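Local coordinates for hypothetical protein BP2299 (Bordetella pertussis Tohama I, PDB 2FQP), which is of unknown function but folds as a small cupin domain, a double-stranded beta-helix that binds a zinc ion, at residues W23-G28 / F87-I92. Residues are numbered along the deposited sequence; the frame is centred on the assembly and turned at random.
Sequences WRFPPG and FVFVEI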
ATOM      1  N   TRP A  23       6.768  -7.655   0.532  1.00 10.10           N
ATOM      2  CA  TRP A  23       7.176  -8.919  -0.085  1.00 10.56           C
ATOM      3  C   TRP A  23       8.003  -8.613  -1.319  1.00 10.22           C
ATOM      4  O   TRP A  23       7.538  -7.937  -2.240  1.00  8.29           O
ATOM      5  CB  TRP A  23       5.952  -9.773  -0.461  1.00 14.36           C
ATOM      6  CG  TRP A  23       5.334 -10.455   0.706  1.00 15.82           C
ATOM      7  CD1 TRP A  23       4.301 -10.004   1.470  1.00 17.20           C
ATOM      8  CD2 TRP A  23       5.727 -11.707   1.265  1.00  9.32           C
ATOM      9  NE1 TRP A  23       4.022 -10.892   2.472  1.00 14.09           N
ATOM     10  CE2 TRP A  23       4.866 -11.960   2.364  1.00 11.70           C
ATOM     11  CE3 TRP A  23       6.734 -12.641   0.951  1.00 14.45           C
ATOM     12  CZ2 TRP A  23       4.988 -13.112   3.175  1.00 17.06           C
ATOM     13  CZ3 TRP A  23       6.844 -13.801   1.726  1.00 13.91           C
ATOM     14  CH2 TRP A  23       5.959 -14.025   2.834  1.00 19.60           C
ATOM     15  N   ARG A  24       9.265  -9.047  -1.318  1.00 11.41           N
ATOM     16  CA  ARG A  24      10.156  -8.788  -2.449  1.00 10.13           C
ATOM     17  C   ARG A  24      10.507 -10.087  -3.165  1.00  9.88           C
ATOM     18  O   ARG A  24      11.122 -10.993  -2.590  1.00 12.25           O
ATOM     19  CB  ARG A  24      11.437  -8.016  -2.018  1.00  9.56           C
ATOM     20  CG  ARG A  24      11.191  -6.606  -1.514  1.00 12.27           C
ATOM     21  CD  ARG A  24      12.486  -5.937  -0.956  1.00 17.05           C
ATOM     22  NE  ARG A  24      13.421  -5.662  -2.033  1.00 22.63           N
ATOM     23  CZ  ARG A  24      14.462  -4.827  -1.944  1.00 28.57           C
ATOM     24  NH1 ARG A  24      14.715  -4.154  -0.822  1.00 25.30           N
ATOM     25  NH2 ARG A  24      15.261  -4.643  -3.004  1.00 29.55           N
ATOM     26  N   PHE A  25      10.120 -10.176  -4.439  1.00 11.95           N
ATOM     27  CA  PHE A  25      10.313 -11.378  -5.228  1.00 11.26           C
ATOM     28  C   PHE A  25      11.514 -11.267  -6.112  1.00 12.24           C
ATOM     29  O   PHE A  25      11.546 -10.415  -6.957  1.00 11.06           O
ATOM     30  CB  PHE A  25       9.095 -11.614  -6.143  1.00 10.28           C
ATOM     31  CG  PHE A  25       7.846 -12.006  -5.422  1.00 11.25           C
ATOM     32  CD1 PHE A  25       7.125 -11.065  -4.654  1.00 11.88           C
ATOM     33  CD2 PHE A  25       7.320 -13.284  -5.557  1.00  6.94           C
ATOM     34  CE1 PHE A  25       5.985 -11.408  -4.010  1.00 13.12           C
ATOM     35  CE2 PHE A  25       6.130 -13.639  -4.851  1.00  7.47           C
ATOM     36  CZ  PHE A  25       5.495 -12.698  -4.079  1.00 13.07           C
ATOM     37  N   PRO A  26      12.513 -12.154  -5.943  1.00 12.91           N
ATOM     38  CA  PRO A  26      13.554 -12.224  -6.968  1.00 15.05           C
ATOM     39  C   PRO A  26      12.914 -12.575  -8.289  1.00 14.48           C
ATOM     40  O   PRO A  26      11.775 -13.107  -8.315  1.00 15.14           O
ATOM     41  CB  PRO A  26      14.423 -13.414  -6.521  1.00 12.38           C
ATOM     42  CG  PRO A  26      14.227 -13.522  -5.103  1.00 15.64           C
ATOM     43  CD  PRO A  26      12.747 -13.130  -4.872  1.00 13.86           C
ATOM     44  N   PRO A  27      13.603 -12.290  -9.400  1.00 15.96           N
ATOM     45  CA  PRO A  27      13.172 -12.878 -10.673  1.00 14.69           C
ATOM     46  C   PRO A  27      12.916 -14.408 -10.569  1.00 13.70           C
ATOM     47  O   PRO A  27      13.766 -15.165 -10.067  1.00 13.29           O
ATOM     48  CB  PRO A  27      14.382 -12.632 -11.577  1.00 15.77           C
ATOM     49  CG  PRO A  27      14.958 -11.375 -11.051  1.00 15.22           C
ATOM     50  CD  PRO A  27      14.838 -11.487  -9.564  1.00 15.99           C
ATOM     51  N   GLY A  28      11.744 -14.852 -10.999  1.00 10.32           N
ATOM     52  CA  GLY A  28      11.400 -16.257 -10.937  1.00 13.24           C
ATOM     53  C   GLY A  28      10.974 -16.729  -9.558  1.00 12.55           C
ATOM     54  O   GLY A  28      10.700 -17.902  -9.372  1.00 13.46           O
ATOM     55  N   PHE A  87      10.005  -8.140  -8.245  1.00 13.35           N
ATOM     56  CA  PHE A  87       8.626  -7.679  -8.093  1.00 10.51           C
ATOM     57  C   PHE A  87       8.358  -7.421  -6.627  1.00  9.98           C
ATOM     58  O   PHE A  87       8.719  -8.230  -5.773  1.00 11.69           O
ATOM     59  CB  PHE A  87       7.596  -8.706  -8.608  1.00 11.49           C
ATOM     60  CG  PHE A  87       6.241  -8.131  -8.731  1.00  9.83           C
ATOM     61  CD1 PHE A  87       5.424  -7.964  -7.615  1.00 12.47           C
ATOM     62  CD2 PHE A  87       5.781  -7.674  -9.982  1.00 12.93           C
ATOM     63  CE1 PHE A  87       4.178  -7.345  -7.705  1.00 10.87           C
ATOM     64  CE2 PHE A  87       4.533  -7.099 -10.099  1.00 10.00           C
ATOM     65  CZ  PHE A  87       3.714  -6.935  -8.956  1.00 16.13           C
ATOM     66  N   VAL A  88       7.738  -6.280  -6.320  1.00 10.93           N
ATOM     67  CA  VAL A  88       7.514  -5.906  -4.923  1.00  9.62           C
ATOM     68  C   VAL A  88       6.053  -5.501  -4.706  1.00 10.74           C
ATOM     69  O   VAL A  88       5.462  -4.848  -5.545  1.00 11.23           O
ATOM     70  CB  VAL A  88       8.454  -4.748  -4.523  1.00  9.79           C
ATOM     71  CG1 VAL A  88       8.247  -4.365  -3.039  1.00 10.78           C
ATOM     72  CG2 VAL A  88       9.912  -5.107  -4.815  1.00 13.34           C
ATOM     73  N   PHE A  89       5.468  -5.975  -3.605  1.00 10.74           N
ATOM     74  CA  PHE A  89       4.199  -5.475  -3.110  1.00  7.97           C
ATOM     75  C   PHE A  89       4.179  -5.384  -1.598  1.00 10.32           C
ATOM     76  O   PHE A  89       4.969  -6.034  -0.906  1.00 11.02           O
ATOM     77  CB  PHE A  89       2.950  -6.229  -3.656  1.00  8.01           C
ATOM     78  CG  PHE A  89       2.824  -7.690  -3.248  1.00  9.73           C
ATOM     79  CD1 PHE A  89       2.324  -8.059  -1.973  1.00  9.32           C
ATOM     80  CD2 PHE A  89       3.046  -8.705  -4.180  1.00  9.85           C
ATOM     81  CE1 PHE A  89       2.165  -9.425  -1.644  1.00 14.66           C
ATOM     82  CE2 PHE A  89       2.865 -10.034  -3.858  1.00 14.47           C
ATOM     83  CZ  PHE A  89       2.444 -10.403  -2.596  1.00  9.70           C
ATOM     84  N   VAL A  90       3.295  -4.514  -1.116  1.00 10.59           N
ATOM     85  CA  VAL A  90       3.047  -4.333   0.284  1.00  8.03           C
ATOM     86  C   VAL A  90       1.685  -4.966   0.602  1.00  9.73           C
ATOM     87  O   VAL A  90       0.683  -4.659  -0.047  1.00 11.68           O
ATOM     88  CB  VAL A  90       3.110  -2.840   0.704  1.00  8.17           C
ATOM     89  CG1 VAL A  90       2.639  -2.653   2.156  1.00 15.06           C
ATOM     90  CG2 VAL A  90       4.545  -2.333   0.545  1.00  9.15           C
ATOM     91  N   GLU A  91       1.700  -5.871   1.574  1.00  9.78           N
ATOM     92  CA  GLU A  91       0.527  -6.600   1.987  1.00 10.61           C
ATOM     93  C   GLU A  91       0.092  -6.142   3.386  1.00 10.60           C
ATOM     94  O   GLU A  91       0.883  -6.135   4.316  1.00 13.48           O
ATOM     95  CB  GLU A  91       0.809  -8.114   1.971  1.00 10.70           C
ATOM     96  CG  GLU A  91      -0.440  -8.983   2.002  1.00 20.07           C
ATOM     97  CD  GLU A  91      -0.126 -10.437   1.533  1.00 16.70           C
ATOM     98  OE1 GLU A  91       0.295 -11.237   2.370  1.00 20.10           O
ATOM     99  OE2 GLU A  91      -0.235 -10.720   0.326  1.00 24.48           O
ATOM    100  N   ILE A  92      -1.173  -5.738   3.501  1.00 11.49           N
ATOM    101  CA  ILE A  92      -1.737  -5.192   4.757  1.00  8.52           C
ATOM    102  C   ILE A  92      -2.798  -6.151   5.256  1.00 10.83           C
ATOM    103  O   ILE A  92      -3.874  -6.263   4.663  1.00 10.21           O
ATOM    104  CB  ILE A  92      -2.376  -3.799   4.563  1.00 10.02           C
ATOM    105  CG1 ILE A  92      -1.358  -2.786   4.067  1.00 12.82           C
ATOM    106  CG2 ILE A  92      -2.967  -3.280   5.883  1.00 12.61           C
ATOM    107  CD1 ILE A  92      -1.545  -2.386   2.643  1.00 23.23           C
TER
HETATM  108  O   HOH W   1       1.778 -10.605   4.369  1.00 12.17           O
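Trp23 and Phe25 both place their rings on one side of the Phe89 ring, forming an aromatic cluster. With chi1 at 65°, Phe89 CG sits between the backbone N and carbonyl carbon, and the ring leans toward the facing strand. Trp23 CB lies over one ring face in a CH-pi contact, 4.2 Å from the Phe89 centroid, while Phe25 CE1 meets Phe89 CE2 at 3.4 Å; both ring pairs are oblique, with planes 39° apart. On the opposite sheet face, Arg24 CG lies alongside Val88 CG2 at 3.8 Å, and its guanidinium is salt-bridged to Glu86. The backbones are antiparallel: hydrogen-bonded pairs Trp23–Phe89 and Phe25–Phe87 flank the non-hydrogen-bonded pair Arg24–Val88. The bond from Trp23 N to Phe89 O is nearly straight, at 2.8 Å and 178°. At the polar edge a water in the indole plane accepts from Trp23 NE1 (3.0 Å) and donates to Glu91 OE1 (2.6 Å). The Glu91 side chain touches His36, a zinc ligand, and lies about 4 Å from the metal. Within the five-stranded sheet, strand 18-25 runs between 8-14 and 87-94, and strand 40-44 flanks 87-94 on its other side.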